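PDB 5FP1: probable TonB-dependent siderophore receptor PiuA from Acinetobacter baumannii, which probably carries out the first step of iron uptake across the outer membrane by binding iron-chelating siderophores, possibly including ferric enterobactin. Local coordinates for residues E53-T58 with A63-P68; T58-A63 with G135-I140; W629-Y632 with L638-G641; N81-F86 with S94-D99; S48-E53 with M669-V674. All blocks are in the same frame, centred on the assembly; numbering follows the deposited sequence.

Interaction 1 of 5, residues E53-T58 with A63-P68; sequences EDTKVT and ALRTVP
This is a buried, mostly apolar contact inside the plug domain of a TonB-dependent receptor. It joins the end of helix 49-55 to the turn that follows the short helix 60-63. Lys56 leaves the first helix with positive phi, and the chain turns so that Val57 faces Ala63. The two methyls of Val57 do different work. CG2 rests on Ala63, with Val57 CG2 to Ala63 CB at 3.8 Å. Val57 CG1 lies beside the end of Arg65, 3.7 Å from Arg65 NH1. The valine and the arginine cross obliquely. At the first torsion of Arg65, CG sits between the backbone N and the carbonyl carbon (chi1 85°). From there its chain runs extended to NE and carries the guanidinium to Val57 CG1 and Thr55 CB. Thr55 meets it only loosely, through CB. Its hydroxyl is turned to the helix and bonds to the backbone oxygen of Leu51. Ala63 O anchors the turn beyond, since it accepts from both the backbone N and the hydroxyl of Thr66. The polar link across the contact is a water. It lies in the guanidinium plane at the edge, accepts from Arg65 NH2 at 2.8 Å and donates to Thr55 O at a short 2.5 Å.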
# COMPACT_ATOMS: atom_id res chain seq x y z
N GLU A 53 0.89 -8.80 -15.67
CA GLU A 53 1.66 -9.72 -16.53
C GLU A 53 2.69 -9.03 -17.43
O GLU A 53 3.81 -9.50 -17.55
CB GLU A 53 0.70 -10.61 -17.34
CG GLU A 53 0.14 -11.69 -16.42
CD GLU A 53 -0.96 -12.55 -17.04
OE1 GLU A 53 -1.09 -12.56 -18.28
OE2 GLU A 53 -1.69 -13.19 -16.24
N ASP A 54 2.31 -7.93 -18.04
CA ASP A 54 3.19 -7.21 -18.92
C ASP A 54 4.42 -6.66 -18.19
O ASP A 54 5.54 -6.63 -18.75
CB ASP A 54 2.46 -6.02 -19.53
CG ASP A 54 1.60 -6.39 -20.74
OD1 ASP A 54 1.49 -7.59 -21.09
OD2 ASP A 54 1.03 -5.43 -21.30
N THR A 55 4.22 -6.16 -16.96
CA THR A 55 5.32 -5.52 -16.24
C THR A 55 6.13 -6.49 -15.40
O THR A 55 7.23 -6.17 -15.01
CB THR A 55 4.80 -4.42 -15.29
OG1 THR A 55 3.81 -4.94 -14.41
CG2 THR A 55 4.23 -3.27 -16.09
N LYS A 56 5.56 -7.66 -15.14
CA LYS A 56 6.07 -8.68 -14.22
C LYS A 56 6.40 -8.07 -12.86
O LYS A 56 7.43 -8.41 -12.26
CB LYS A 56 7.29 -9.43 -14.78
CG LYS A 56 7.44 -10.85 -14.23
CD LYS A 56 8.72 -11.54 -14.72
CE LYS A 56 8.99 -12.84 -13.95
NZ LYS A 56 7.91 -13.85 -14.15
N VAL A 57 5.53 -7.17 -12.37
CA VAL A 57 5.70 -6.66 -11.00
C VAL A 57 5.49 -7.78 -10.01
O VAL A 57 4.54 -8.57 -10.12
CB VAL A 57 4.81 -5.45 -10.68
CG1 VAL A 57 5.32 -4.22 -11.42
CG2 VAL A 57 3.36 -5.73 -11.00
N THR A 58 6.38 -7.87 -9.04
CA THR A 58 6.33 -8.96 -8.10
C THR A 58 5.87 -8.56 -6.70
O THR A 58 5.51 -9.41 -5.89
CB THR A 58 7.70 -9.64 -7.97
OG1 THR A 58 8.61 -8.76 -7.34
CG2 THR A 58 8.23 -10.07 -9.38
N ALA A 63 4.09 -2.57 -8.08
CA ALA A 63 2.88 -2.42 -8.84
C ALA A 63 2.31 -1.01 -8.78
O ALA A 63 1.75 -0.52 -9.76
CB ALA A 63 1.83 -3.42 -8.39
N LEU A 64 2.41 -0.40 -7.61
CA LEU A 64 1.85 0.92 -7.38
C LEU A 64 2.54 2.02 -8.17
O LEU A 64 1.99 3.11 -8.32
CB LEU A 64 1.88 1.24 -5.87
CG LEU A 64 0.86 0.43 -5.07
CD1 LEU A 64 1.09 0.67 -3.59
CD2 LEU A 64 -0.57 0.78 -5.48
N ARG A 65 3.74 1.75 -8.67
CA ARG A 65 4.42 2.73 -9.52
C ARG A 65 3.59 3.08 -10.76
O ARG A 65 3.78 4.14 -11.34
CB ARG A 65 5.81 2.25 -9.96
CG ARG A 65 5.82 1.37 -11.21
CD ARG A 65 7.24 1.03 -11.64
NE ARG A 65 7.24 0.21 -12.84
CZ ARG A 65 7.60 -1.07 -12.86
NH1 ARG A 65 8.03 -1.66 -11.75
NH2 ARG A 65 7.55 -1.75 -13.98
N THR A 66 2.70 2.18 -11.16
CA THR A 66 1.84 2.41 -12.35
C THR A 66 0.70 3.36 -12.10
O THR A 66 -0.01 3.72 -13.05
CB THR A 66 1.21 1.12 -12.89
OG1 THR A 66 0.30 0.53 -11.92
CG2 THR A 66 2.27 0.14 -13.27
N VAL A 67 0.49 3.74 -10.84
CA VAL A 67 -0.61 4.65 -10.48
C VAL A 67 -0.01 5.98 -10.05
O VAL A 67 0.57 6.08 -8.97
CB VAL A 67 -1.46 4.13 -9.31
CG1 VAL A 67 -2.66 5.05 -9.09
CG2 VAL A 67 -1.91 2.70 -9.57
N PRO A 68 -0.17 7.02 -10.89
CA PRO A 68 0.49 8.27 -10.54
C PRO A 68 -0.05 8.88 -9.27
O PRO A 68 -1.26 8.83 -9.00
CB PRO A 68 0.17 9.20 -11.73
CG PRO A 68 -1.01 8.60 -12.41
CD PRO A 68 -1.06 7.14 -12.07
O HOH W 1 8.59 -4.30 -14.09

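Interaction 2 of 5, residues T58-A63 with G135-I140; sequences TTLADA and GSINMI
Leu60 points its side chain from the short helix 60-63 onto strand 135-141 and overlaps Met139 and Ile137. The leucine's two methyls are shared between them. CD2 meets the thioether, with Leu60 CD2 to Met139 SD at 4.0 Å. CD1 is turned to the isoleucine branch and stays looser, with Leu60 CD1 to Ile137 CG2 at 4.5 Å. Leu60 holds CG opposite its backbone N (chi1 175°), and this sends the isobutyl group out from the helix to the strand. Met139 arrives obliquely. Its chain is straight as far as the sulfur and then bends (chi3 84°), so SD rather than CE is nearest the leucine. The contact is wholly apolar, without a hydrogen bond between the two segments, and the backbones stay well apart: the nearest CA atoms, those of Leu60 and Met139, are 8.8 Å from each other. The start of the helix is fixed by Thr59 at the N-cap. Thr59 OG1 accepts from Asp62 N at 3.1 Å in a fairly straight bond (163°), and Ala63 N bonds to Thr59 O. The helix therefore presents Leu60 from a capped first turn. Within the plug, strand 135-141 runs between strands 114-121 and 96-98. Ile137 also packs on Val117, Met139 on Val114, and Leu60 on Met96, so helix 60-63 lies against this mixed sheet.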
# COMPACT_ATOMS: atom_id res chain seq x y z
N THR A 58 6.38 -7.87 -9.04
CA THR A 58 6.33 -8.96 -8.10
C THR A 58 5.87 -8.56 -6.70
O THR A 58 5.51 -9.41 -5.89
CB THR A 58 7.70 -9.64 -7.97
OG1 THR A 58 8.61 -8.76 -7.34
CG2 THR A 58 8.23 -10.07 -9.38
N THR A 59 5.86 -7.26 -6.42
CA THR A 59 5.39 -6.76 -5.13
C THR A 59 4.34 -5.66 -5.36
O THR A 59 4.35 -4.97 -6.39
CB THR A 59 6.54 -6.16 -4.32
OG1 THR A 59 7.04 -5.00 -4.98
CG2 THR A 59 7.69 -7.16 -4.13
N LEU A 60 3.46 -5.49 -4.40
CA LEU A 60 2.52 -4.37 -4.43
C LEU A 60 3.24 -3.04 -4.59
O LEU A 60 2.81 -2.19 -5.36
CB LEU A 60 1.67 -4.35 -3.16
CG LEU A 60 0.73 -3.14 -3.03
CD1 LEU A 60 -0.32 -3.19 -4.13
CD2 LEU A 60 0.06 -3.06 -1.67
N ALA A 61 4.34 -2.85 -3.85
CA ALA A 61 5.05 -1.59 -3.88
C ALA A 61 5.46 -1.27 -5.33
O ALA A 61 5.25 -0.15 -5.82
CB ALA A 61 6.27 -1.67 -2.99
N ASP A 62 6.01 -2.27 -6.03
CA ASP A 62 6.39 -2.08 -7.42
C ASP A 62 5.16 -1.81 -8.30
O ASP A 62 5.17 -0.91 -9.14
CB ASP A 62 7.17 -3.29 -7.95
CG ASP A 62 8.58 -3.36 -7.38
OD1 ASP A 62 9.09 -2.36 -6.89
OD2 ASP A 62 9.16 -4.44 -7.38
N ALA A 63 4.09 -2.57 -8.08
CA ALA A 63 2.88 -2.42 -8.84
C ALA A 63 2.31 -1.01 -8.78
O ALA A 63 1.75 -0.52 -9.76
CB ALA A 63 1.83 -3.42 -8.39
N GLY A 135 -8.13 7.58 0.39
CA GLY A 135 -8.30 6.41 -0.48
C GLY A 135 -7.94 5.13 0.24
O GLY A 135 -7.61 5.14 1.44
N SER A 136 -8.00 4.01 -0.47
CA SER A 136 -7.62 2.71 0.08
C SER A 136 -7.30 1.75 -1.05
O SER A 136 -7.73 1.95 -2.20
CB SER A 136 -8.74 2.11 0.93
OG SER A 136 -9.91 1.95 0.16
N ILE A 137 -6.57 0.69 -0.71
CA ILE A 137 -6.12 -0.29 -1.66
C ILE A 137 -6.72 -1.64 -1.29
O ILE A 137 -6.71 -2.04 -0.13
CB ILE A 137 -4.59 -0.38 -1.60
CG1 ILE A 137 -4.02 0.95 -2.13
CG2 ILE A 137 -4.09 -1.58 -2.39
CD1 ILE A 137 -2.58 1.17 -1.81
N ASN A 138 -7.20 -2.34 -2.31
CA ASN A 138 -7.86 -3.63 -2.11
C ASN A 138 -7.27 -4.61 -3.10
O ASN A 138 -7.37 -4.41 -4.32
CB ASN A 138 -9.37 -3.47 -2.33
CG ASN A 138 -10.15 -4.75 -2.02
OD1 ASN A 138 -9.63 -5.69 -1.37
ND2 ASN A 138 -11.38 -4.82 -2.52
N MET A 139 -6.55 -5.60 -2.60
CA MET A 139 -5.94 -6.60 -3.45
C MET A 139 -6.92 -7.77 -3.63
O MET A 139 -7.43 -8.33 -2.66
CB MET A 139 -4.58 -7.04 -2.87
CG MET A 139 -3.53 -5.90 -2.90
SD MET A 139 -2.10 -6.44 -1.99
CE MET A 139 -1.31 -7.35 -3.28
N ILE A 140 -7.20 -8.12 -4.88
CA ILE A 140 -8.20 -9.13 -5.24
C ILE A 140 -7.45 -10.43 -5.52
O ILE A 140 -6.55 -10.44 -6.33
CB ILE A 140 -8.96 -8.75 -6.53
CG1 ILE A 140 -9.55 -7.34 -6.42
CG2 ILE A 140 -10.04 -9.77 -6.87
CD1 ILE A 140 -10.46 -7.13 -5.25

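Interaction 3 of 5, residues W629-Y632 with L638-G641; sequences WTTY and LTVG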
# COMPACT_ATOMS: atom_id res chain seq x y z
N TRP A 629 1.89 3.05 -19.85
CA TRP A 629 2.30 1.75 -20.34
C TRP A 629 1.56 1.50 -21.64
O TRP A 629 0.34 1.63 -21.69
CB TRP A 629 1.93 0.66 -19.35
CG TRP A 629 2.35 -0.68 -19.83
CD1 TRP A 629 1.55 -1.65 -20.33
CD2 TRP A 629 3.68 -1.17 -19.91
NE1 TRP A 629 2.30 -2.74 -20.71
CE2 TRP A 629 3.62 -2.47 -20.46
CE3 TRP A 629 4.94 -0.65 -19.57
CZ2 TRP A 629 4.75 -3.25 -20.68
CZ3 TRP A 629 6.07 -1.43 -19.78
CH2 TRP A 629 5.96 -2.71 -20.34
N THR A 630 2.29 1.16 -22.69
CA THR A 630 1.67 0.87 -23.96
C THR A 630 2.36 -0.28 -24.67
O THR A 630 3.59 -0.44 -24.58
CB THR A 630 1.59 2.14 -24.83
OG1 THR A 630 0.77 1.86 -25.98
CG2 THR A 630 2.95 2.65 -25.24
N THR A 631 1.56 -1.13 -25.32
CA THR A 631 2.10 -2.27 -26.06
C THR A 631 1.53 -2.35 -27.47
O THR A 631 0.41 -1.88 -27.74
CB THR A 631 1.91 -3.62 -25.35
OG1 THR A 631 0.57 -4.08 -25.51
CG2 THR A 631 2.24 -3.51 -23.83
N TYR A 632 2.32 -2.96 -28.34
CA TYR A 632 1.98 -3.07 -29.76
C TYR A 632 2.32 -4.47 -30.29
O TYR A 632 3.37 -5.04 -29.99
CB TYR A 632 2.68 -1.98 -30.57
CG TYR A 632 2.02 -1.79 -31.92
CD1 TYR A 632 2.36 -2.60 -33.00
CD2 TYR A 632 1.02 -0.85 -32.10
CE1 TYR A 632 1.74 -2.46 -34.22
CE2 TYR A 632 0.39 -0.70 -33.32
CZ TYR A 632 0.75 -1.51 -34.38
OH TYR A 632 0.13 -1.37 -35.59
N LEU A 638 4.65 -11.56 -31.66
CA LEU A 638 5.58 -10.66 -30.97
C LEU A 638 4.93 -9.36 -30.53
O LEU A 638 4.53 -8.54 -31.36
CB LEU A 638 6.81 -10.32 -31.82
CG LEU A 638 7.84 -9.40 -31.14
CD1 LEU A 638 8.48 -10.09 -29.94
CD2 LEU A 638 8.93 -8.96 -32.11
N THR A 639 4.86 -9.18 -29.21
CA THR A 639 4.40 -7.94 -28.61
C THR A 639 5.58 -7.21 -27.98
O THR A 639 6.44 -7.83 -27.32
CB THR A 639 3.36 -8.25 -27.51
OG1 THR A 639 2.27 -8.95 -28.11
CG2 THR A 639 2.84 -6.99 -26.86
N VAL A 640 5.62 -5.90 -28.18
CA VAL A 640 6.64 -5.04 -27.58
C VAL A 640 5.93 -4.00 -26.70
O VAL A 640 4.91 -3.43 -27.11
CB VAL A 640 7.48 -4.33 -28.64
CG1 VAL A 640 8.37 -3.29 -28.00
CG2 VAL A 640 8.31 -5.35 -29.41
N GLY A 641 6.45 -3.77 -25.50
CA GLY A 641 5.87 -2.77 -24.57
C GLY A 641 6.86 -1.71 -24.12
O GLY A 641 8.06 -1.97 -24.03
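Tyr632 and Val640 form an antiparallel hydrogen-bonded pair. Tyr632 N bonds to Val640 O at 2.9 Å, and Val640 N returns a bond to Tyr632 O at 3.0 Å. The next pair, Thr631 with Gly641, is non-hydrogen-bonded, and its CA atoms are 4.1 Å apart. CA-H...O contacts add to the backbone bonds. Gly641 CA lies 3.3 Å from Thr630 O, and Thr631 CA lies 3.2 Å from Val640 O.

On the face that carries Thr631, threonine methyls do the touching. Thr639 CG2 stands opposite its own backbone N and reaches Thr631 CB at 3.8 Å, the two side chains crossing at a slant. Thr631 CG2 lies 3.8 Å from Gly641 CA. The six-membered ring of Trp629 comes close to the same glycine, with Trp629 CH2 at 4.0 Å from Gly641 C. The indole lies close to the glycine backbone, with no side chain between them. Tyr632 and Val640 occupy the other face, which is exposed.

Further out, the Thr631 hydroxyl bonds to the side-chain OD1 of Asn583 on the preceding strand, and the Thr630 hydroxyl to the backbone O of the same residue. Trp629 NE1 bonds to Asp54 of plug helix 49-55, and the indole also packs on Leu51. The two segments belong to the beta hairpin of strands 624-635 and 638-651 in the transmembrane barrel. Paired backbone bonds hold the wall, while the buried face offers methyls and an indole N-H to the plug.

Interaction 4 of 5, residues N81-F86 with S94-D99; sequences NGDRPF and SSMYID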
# COMPACT_ATOMS: atom_id res chain seq x y z
N ASN A 81 8.75 -0.65 8.40
CA ASN A 81 9.30 -0.32 7.09
C ASN A 81 8.63 -1.13 5.97
O ASN A 81 9.29 -1.51 5.01
CB ASN A 81 10.79 -0.62 7.07
CG ASN A 81 11.09 -2.11 7.25
OD1 ASN A 81 10.21 -2.90 7.60
ND2 ASN A 81 12.34 -2.51 6.98
N GLY A 82 7.32 -1.41 6.09
CA GLY A 82 6.62 -2.20 5.08
C GLY A 82 5.93 -1.34 4.03
O GLY A 82 6.35 -0.19 3.79
N ASP A 83 4.90 -1.87 3.38
CA ASP A 83 4.14 -1.05 2.43
C ASP A 83 3.52 0.14 3.18
O ASP A 83 2.81 -0.06 4.19
CB ASP A 83 3.02 -1.84 1.77
CG ASP A 83 3.50 -3.06 1.00
OD1 ASP A 83 4.63 -3.06 0.45
OD2 ASP A 83 2.73 -4.04 0.96
N ARG A 84 3.75 1.36 2.69
CA ARG A 84 3.14 2.58 3.27
C ARG A 84 2.63 3.51 2.18
O ARG A 84 3.23 4.55 1.90
CB ARG A 84 4.16 3.34 4.13
CG ARG A 84 4.80 2.59 5.28
CD ARG A 84 5.60 3.53 6.19
NE ARG A 84 4.65 4.44 6.85
CZ ARG A 84 4.73 5.77 6.88
NH1 ARG A 84 5.80 6.41 6.44
NH2 ARG A 84 3.76 6.46 7.43
N PRO A 85 1.53 3.15 1.53
CA PRO A 85 1.11 3.97 0.38
C PRO A 85 0.35 5.21 0.82
O PRO A 85 -0.57 5.12 1.64
CB PRO A 85 0.19 3.05 -0.40
CG PRO A 85 0.30 1.69 0.25
CD PRO A 85 0.72 1.94 1.66
N PHE A 86 0.70 6.34 0.22
CA PHE A 86 -0.05 7.57 0.37
C PHE A 86 -0.93 7.79 -0.87
O PHE A 86 -0.46 7.65 -2.01
CB PHE A 86 0.93 8.74 0.56
CG PHE A 86 1.49 8.81 1.93
CD1 PHE A 86 2.44 7.89 2.36
CD2 PHE A 86 1.05 9.78 2.82
CE1 PHE A 86 2.95 7.95 3.65
CE2 PHE A 86 1.57 9.85 4.10
CZ PHE A 86 2.52 8.94 4.52
N SER A 94 -2.92 1.93 7.17
CA SER A 94 -3.87 1.23 8.06
C SER A 94 -5.18 0.83 7.37
O SER A 94 -6.08 0.30 8.02
CB SER A 94 -4.16 2.04 9.31
OG SER A 94 -2.99 2.34 10.04
N SER A 95 -5.28 1.10 6.06
CA SER A 95 -6.49 0.90 5.23
C SER A 95 -6.15 0.08 3.99
O SER A 95 -6.50 0.42 2.85
CB SER A 95 -7.14 2.24 4.85
OG SER A 95 -7.46 2.94 6.04
N MET A 96 -5.44 -1.03 4.21
CA MET A 96 -5.12 -1.96 3.13
C MET A 96 -5.93 -3.24 3.32
O MET A 96 -5.97 -3.82 4.42
CB MET A 96 -3.63 -2.27 3.13
CG MET A 96 -2.77 -1.02 3.15
SD MET A 96 -1.02 -1.36 2.98
CE MET A 96 -1.00 -2.17 1.39
N TYR A 97 -6.55 -3.67 2.23
CA TYR A 97 -7.58 -4.70 2.20
C TYR A 97 -7.17 -5.86 1.30
O TYR A 97 -6.46 -5.70 0.29
CB TYR A 97 -8.93 -4.07 1.71
CG TYR A 97 -9.55 -3.13 2.69
CD1 TYR A 97 -9.08 -1.80 2.82
CD2 TYR A 97 -10.60 -3.53 3.51
CE1 TYR A 97 -9.60 -0.95 3.79
CE2 TYR A 97 -11.13 -2.68 4.46
CZ TYR A 97 -10.64 -1.38 4.59
OH TYR A 97 -11.17 -0.55 5.57
N ILE A 98 -7.59 -7.05 1.69
CA ILE A 98 -7.47 -8.25 0.88
C ILE A 98 -8.89 -8.78 0.65
O ILE A 98 -9.59 -9.14 1.61
CB ILE A 98 -6.55 -9.30 1.54
CG1 ILE A 98 -6.52 -10.59 0.72
CG2 ILE A 98 -7.01 -9.64 2.94
CD1 ILE A 98 -5.46 -10.57 -0.35
N ASP A 99 -9.32 -8.78 -0.61
CA ASP A 99 -10.72 -9.11 -0.95
C ASP A 99 -11.70 -8.45 -0.02
O ASP A 99 -12.65 -9.08 0.49
CB ASP A 99 -10.90 -10.64 -0.99
CG ASP A 99 -9.99 -11.28 -2.00
OD1 ASP A 99 -10.14 -10.97 -3.20
OD2 ASP A 99 -9.05 -12.01 -1.60
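The contacts between these segments are van der Waals ones, and all of them run through Met96. Its sulfur meets the proline ring: Pro85 CD lies 4.0 Å from Met96 SD, and the sulfur approaches the CD corner of the ring. Its methyl goes to the aspartate, with Met96 CE at 4.1 Å from Asp83 CB. There the side chains cross at about a right angle. Met96 has two conformers, and the contacts described hold for one. In that conformer the bend of the thioether explains the division. Met96 is extended as far as SD and then turns at chi3 (60°), which swings CE aside to Asp83 and leaves SD facing Pro85.

No hydrogen bond links the two segments, and polar interactions lie beyond them. Asp83 OD2 has its partner in Arg109, with which Asp83 forms a salt bridge. Arg109 also packs on Met96, so one arginine serves both sides of the contact.

All three touching residues are buried near the centre of the chain, within the plug. Strand 85-87 is the central strand of a small antiparallel sheet, and strand 96-98 belongs to the mixed sheet beside strand 135-141. Pro85 also rests on Ile137 of that neighbour, and Asp83 touches Leu60 and Ala61 of helix 60-63.

Interaction 5 of 5, residues S48-E53 with M669-V674; sequences SKQLIE and MARYNV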
# COMPACT_ATOMS: atom_id res chain seq x y z
N SER A 48 -4.63 -3.86 -13.63
CA SER A 48 -5.25 -5.05 -14.22
C SER A 48 -4.30 -6.25 -14.26
O SER A 48 -3.08 -6.11 -14.23
CB SER A 48 -5.73 -4.74 -15.63
OG SER A 48 -4.63 -4.48 -16.47
N LYS A 49 -4.89 -7.43 -14.39
CA LYS A 49 -4.17 -8.68 -14.63
C LYS A 49 -3.17 -8.53 -15.77
O LYS A 49 -2.00 -8.92 -15.63
CB LYS A 49 -5.17 -9.78 -14.93
CG LYS A 49 -4.58 -11.16 -15.15
CD LYS A 49 -5.71 -12.16 -15.39
CE LYS A 49 -5.26 -13.61 -15.30
NZ LYS A 49 -4.52 -13.99 -16.51
N GLN A 50 -3.60 -7.93 -16.87
CA GLN A 50 -2.71 -7.86 -18.02
C GLN A 50 -1.55 -6.92 -17.77
O GLN A 50 -0.43 -7.17 -18.21
CB GLN A 50 -3.45 -7.45 -19.31
CG GLN A 50 -2.59 -7.58 -20.57
CD GLN A 50 -2.13 -9.00 -20.83
OE1 GLN A 50 -2.95 -9.92 -20.83
NE2 GLN A 50 -0.84 -9.19 -20.98
N LEU A 51 -1.81 -5.81 -17.08
CA LEU A 51 -0.74 -4.90 -16.73
C LEU A 51 0.27 -5.59 -15.82
O LEU A 51 1.48 -5.43 -15.99
CB LEU A 51 -1.28 -3.63 -16.08
CG LEU A 51 -0.27 -2.53 -15.74
CD1 LEU A 51 0.47 -2.02 -16.97
CD2 LEU A 51 -0.97 -1.35 -15.09
N ILE A 52 -0.24 -6.36 -14.87
CA ILE A 52 0.61 -7.10 -13.93
C ILE A 52 1.49 -8.10 -14.72
O ILE A 52 2.70 -8.19 -14.52
CB ILE A 52 -0.24 -7.80 -12.86
CG1 ILE A 52 -0.85 -6.73 -11.90
CG2 ILE A 52 0.60 -8.80 -12.08
CD1 ILE A 52 -1.96 -7.27 -11.03
N GLU A 53 0.89 -8.80 -15.67
CA GLU A 53 1.66 -9.72 -16.53
C GLU A 53 2.69 -9.03 -17.43
O GLU A 53 3.81 -9.50 -17.55
CB GLU A 53 0.70 -10.61 -17.34
CG GLU A 53 0.14 -11.69 -16.42
CD GLU A 53 -0.96 -12.55 -17.04
OE1 GLU A 53 -1.09 -12.56 -18.28
OE2 GLU A 53 -1.69 -13.19 -16.24
N MET A 669 9.46 -4.05 -22.62
CA MET A 669 9.13 -5.44 -22.59
C MET A 669 9.04 -6.01 -24.04
O MET A 669 8.66 -5.31 -24.96
CB MET A 669 7.78 -5.61 -21.89
CG MET A 669 7.31 -7.03 -21.69
SD MET A 669 6.31 -7.69 -23.05
CE MET A 669 4.82 -6.73 -22.90
N ALA A 670 9.33 -7.29 -24.17
CA ALA A 670 9.03 -8.05 -25.38
C ALA A 670 8.58 -9.44 -25.00
O ALA A 670 9.21 -10.12 -24.20
CB ALA A 670 10.26 -8.13 -26.27
N ARG A 671 7.48 -9.86 -25.61
CA ARG A 671 6.88 -11.14 -25.39
C ARG A 671 6.77 -11.88 -26.72
O ARG A 671 6.09 -11.41 -27.63
CB ARG A 671 5.47 -10.97 -24.87
CG ARG A 671 4.80 -12.30 -24.61
CD ARG A 671 3.67 -12.23 -23.59
NE ARG A 671 2.75 -11.16 -23.90
CZ ARG A 671 2.51 -10.11 -23.13
NH1 ARG A 671 3.11 -9.95 -21.95
NH2 ARG A 671 1.64 -9.21 -23.53
N TYR A 672 7.41 -13.05 -26.81
CA TYR A 672 7.37 -13.87 -28.04
C TYR A 672 6.57 -15.12 -27.78
O TYR A 672 6.88 -15.89 -26.87
CB TYR A 672 8.78 -14.23 -28.53
CG TYR A 672 8.78 -15.00 -29.85
CD1 TYR A 672 8.53 -14.36 -31.05
CD2 TYR A 672 9.00 -16.37 -29.87
CE1 TYR A 672 8.52 -15.05 -32.25
CE2 TYR A 672 8.99 -17.07 -31.06
CZ TYR A 672 8.74 -16.41 -32.24
OH TYR A 672 8.73 -17.11 -33.43
N ASN A 673 5.52 -15.33 -28.58
CA ASN A 673 4.75 -16.56 -28.51
C ASN A 673 5.50 -17.67 -29.23
O ASN A 673 5.58 -17.69 -30.46
CB ASN A 673 3.36 -16.38 -29.12
CG ASN A 673 2.64 -15.16 -28.59
OD1 ASN A 673 2.29 -14.25 -29.34
ND2 ASN A 673 2.43 -15.13 -27.27
N VAL A 674 6.08 -18.59 -28.46
CA VAL A 674 6.85 -19.67 -29.03
C VAL A 674 5.90 -20.69 -29.66
O VAL A 674 6.11 -21.14 -30.78
CB VAL A 674 7.72 -20.37 -27.97
CG1 VAL A 674 8.34 -21.64 -28.54
CG2 VAL A 674 8.79 -19.41 -27.47
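Gln50 NE2 and Arg671 NH2 meet at 3.6 Å beside one polar atom that both grip, OD1 of Asp54 just past the first segment: the arginine makes a salt bridge to it and the amide a hydrogen bond. This shared oxygen is consistent with the closeness of the two donors, which are not bonded to each other. The side chains come from opposite directions, and the amide and guanidinium planes are turned 65° apart. Gln50 reaches the spot by folding: its chain bends at chi2 (62°) and carries the amide forward along the helix toward Asp54. Arg671 leaves the strand with CG opposite its backbone N, and a kink at chi3 turns the guanidinium to the helix.

The contact joins plug to barrel. Helix 49-55 is part of the plug, and strand 659-673 is a strand of the surrounding barrel wall, so residues more than 600 apart in sequence meet. From neighbouring strand 678-685, Gln681 OE1 accepts from Arg671 NH1 and Gln681 NE2 donates to Glu53 O. Glu53 O itself lies near the guanidinium plane but 4.5 Å from Arg671 NH1, too far for a direct bond.

The helix has its own ties. Ser48 caps its start, with Ser48 OG accepting from Leu51 N at 3.2 Å. Across one turn, Lys49 NZ makes a salt bridge to Glu53 OE2 at 3.0 Å, meeting the oxygen on its syn side, 22° out of the carboxylate plane.

Overall arrangement
Interactions 1, 2 and 4 are buried within the plug and mostly apolar; interaction 1 adds a bridging water. Interaction 5 is more open and polar, and it ties plug to barrel. Interaction 3 lies in the barrel wall and rests on backbone bonds. Helix 49-55 serves both 1 and 5, which share Glu53. Its Asp54 divides its oxygens between Arg671 of interaction 5 and Trp629 of interaction 3. Interactions 1 and 2 share Thr58 and Ala63, while 2 and 4 use neighbouring strands of one sheet. Interactions 3 and 5 likewise use adjacent barrel strands. Interactions 3 and 4 are farthest apart, with centres about 30 Å from each other.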